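Local coordinates for protein major pepsin inhibitor 3 (PDB 1F32) that inhibits the aspartic protease pepsin as a secreted protein of the parasitic roundworm Ascaris suum, at residues Glu103-Phe107 / Pro140-Phe145. Numbering follows the deposited sequence.
Sequences EVQTF and PPPPSF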
loop_
_atom_site.group_PDB
_atom_site.type_symbol
_atom_site.label_atom_id
_atom_site.label_comp_id
_atom_site.label_asym_id
_atom_site.label_seq_id
_atom_site.Cartn_x
_atom_site.Cartn_y
_atom_site.Cartn_z
ATOM N N GLU A 103 -15.159 9.975 0.262
ATOM C CA GLU A 103 -15.808 8.707 -0.015
ATOM C C GLU A 103 -15.310 7.618 0.919
ATOM O O GLU A 103 -16.080 6.727 1.286
ATOM C CB GLU A 103 -15.578 8.268 -1.455
ATOM C CG GLU A 103 -16.372 9.043 -2.471
ATOM C CD GLU A 103 -16.601 8.225 -3.714
ATOM O OE1 GLU A 103 -17.533 7.388 -3.714
ATOM O OE2 GLU A 103 -15.836 8.408 -4.675
ATOM N N VAL A 104 -14.030 7.690 1.287
ATOM C CA VAL A 104 -13.449 6.707 2.193
ATOM C C VAL A 104 -14.143 6.799 3.547
ATOM O O VAL A 104 -14.530 5.789 4.114
ATOM C CB VAL A 104 -11.931 6.937 2.396
ATOM C CG1 VAL A 104 -11.413 6.033 3.507
ATOM C CG2 VAL A 104 -11.185 6.649 1.097
ATOM N N GLN A 105 -14.306 8.012 4.067
ATOM C CA GLN A 105 -14.961 8.154 5.363
ATOM C C GLN A 105 -16.443 7.763 5.300
ATOM O O GLN A 105 -16.972 7.185 6.250
ATOM C CB GLN A 105 -14.777 9.587 5.877
ATOM C CG GLN A 105 -14.154 9.688 7.281
ATOM C CD GLN A 105 -13.257 8.508 7.663
ATOM O OE1 GLN A 105 -12.220 8.260 7.051
ATOM N NE2 GLN A 105 -13.662 7.786 8.694
ATOM N N THR A 106 -17.110 8.060 4.189
ATOM C CA THR A 106 -18.516 7.689 4.048
ATOM C C THR A 106 -18.595 6.173 4.064
ATOM O O THR A 106 -19.473 5.598 4.684
ATOM C CB THR A 106 -19.131 8.195 2.726
ATOM O OG1 THR A 106 -19.239 9.618 2.765
ATOM C CG2 THR A 106 -20.541 7.592 2.511
ATOM N N PHE A 107 -17.661 5.515 3.382
ATOM C CA PHE A 107 -17.682 4.061 3.357
ATOM C C PHE A 107 -17.415 3.486 4.739
ATOM O O PHE A 107 -18.103 2.574 5.172
ATOM C CB PHE A 107 -16.658 3.507 2.357
ATOM C CG PHE A 107 -16.678 2.004 2.247
ATOM C CD1 PHE A 107 -15.974 1.211 3.156
ATOM C CD2 PHE A 107 -17.434 1.381 1.255
ATOM C CE1 PHE A 107 -16.018 -0.180 3.083
ATOM C CE2 PHE A 107 -17.490 -0.021 1.171
ATOM C CZ PHE A 107 -16.785 -0.798 2.081
ATOM N N PRO A 140 -22.693 -1.364 2.218
ATOM C CA PRO A 140 -22.369 -0.229 1.367
ATOM C C PRO A 140 -21.677 -0.691 0.103
ATOM O O PRO A 140 -21.018 -1.747 0.075
ATOM C CB PRO A 140 -21.430 0.601 2.241
ATOM C CG PRO A 140 -20.735 -0.439 3.050
ATOM C CD PRO A 140 -21.868 -1.360 3.439
ATOM N N PRO A 141 -21.835 0.076 -0.978
ATOM C CA PRO A 141 -21.170 -0.307 -2.222
ATOM C C PRO A 141 -19.757 0.254 -2.048
ATOM O O PRO A 141 -19.533 1.123 -1.209
ATOM C CB PRO A 141 -21.948 0.471 -3.267
ATOM C CG PRO A 141 -22.251 1.737 -2.547
ATOM C CD PRO A 141 -22.686 1.260 -1.184
ATOM N N PRO A 142 -18.788 -0.227 -2.825
ATOM C CA PRO A 142 -17.436 0.313 -2.668
ATOM C C PRO A 142 -17.378 1.778 -3.119
ATOM O O PRO A 142 -18.259 2.257 -3.851
ATOM C CB PRO A 142 -16.584 -0.621 -3.531
ATOM C CG PRO A 142 -17.553 -1.133 -4.546
ATOM C CD PRO A 142 -18.813 -1.354 -3.773
ATOM N N PRO A 143 -16.365 2.526 -2.650
ATOM C CA PRO A 143 -16.247 3.931 -3.045
ATOM C C PRO A 143 -16.323 4.008 -4.563
ATOM O O PRO A 143 -15.828 3.116 -5.257
ATOM C CB PRO A 143 -14.874 4.334 -2.504
ATOM C CG PRO A 143 -14.754 3.500 -1.260
ATOM C CD PRO A 143 -15.306 2.138 -1.701
ATOM N N SER A 144 -16.939 5.064 -5.080
ATOM C CA SER A 144 -17.078 5.196 -6.525
ATOM C C SER A 144 -15.736 5.228 -7.246
ATOM O O SER A 144 -15.643 4.819 -8.402
ATOM C CB SER A 144 -17.890 6.447 -6.876
ATOM O OG SER A 144 -17.226 7.626 -6.459
ATOM N N PHE A 145 -14.688 5.687 -6.565
ATOM C CA PHE A 145 -13.388 5.744 -7.211
ATOM C C PHE A 145 -12.785 4.371 -7.503
ATOM O O PHE A 145 -11.773 4.267 -8.196
ATOM C CB PHE A 145 -12.408 6.620 -6.410
ATOM C CG PHE A 145 -12.175 6.175 -4.984
ATOM C CD1 PHE A 145 -11.626 4.931 -4.699
ATOM C CD2 PHE A 145 -12.448 7.041 -3.931
ATOM C CE1 PHE A 145 -11.348 4.552 -3.387
ATOM C CE2 PHE A 145 -12.173 6.677 -2.617
ATOM C CZ PHE A 145 -11.621 5.429 -2.343
#
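The carboxylate of Glu103 takes two hydrogen bonds from Ser144. The backbone Ser144 N lies 2.8 Å from Glu103 OE1. The hydroxyl Ser144 OG lies 2.4 Å from Glu103 OE2; this is very short, and the place of the hydroxyl is less sure. The contact joins helix 98-116 of the Pepsin inhibitor-3-like repeated domain to the proline-rich C-terminal tail. Pro140 to Pro143 run extended, with polyproline II-like backbone angles, and a 3-10 turn starts at Ser144. Prolines have no N-H, so Ser144 N is the first backbone donor in this run. Phe145 places its ring edge against Val104, with CZ 3.7 Å from Val104 CG2. It also reaches Cys79, its neighbour in the chain Cys146 being the disulfide partner of that residue. One helical turn from Glu103, Phe107 packs against the prolines and meets Phe76 edge-to-face. Pro143 CD is 3.7 Å from Phe107 CD2. Pro140 CG makes an off-centre CH-pi contact, 4.2 Å from the centroid of the Phe107 ring.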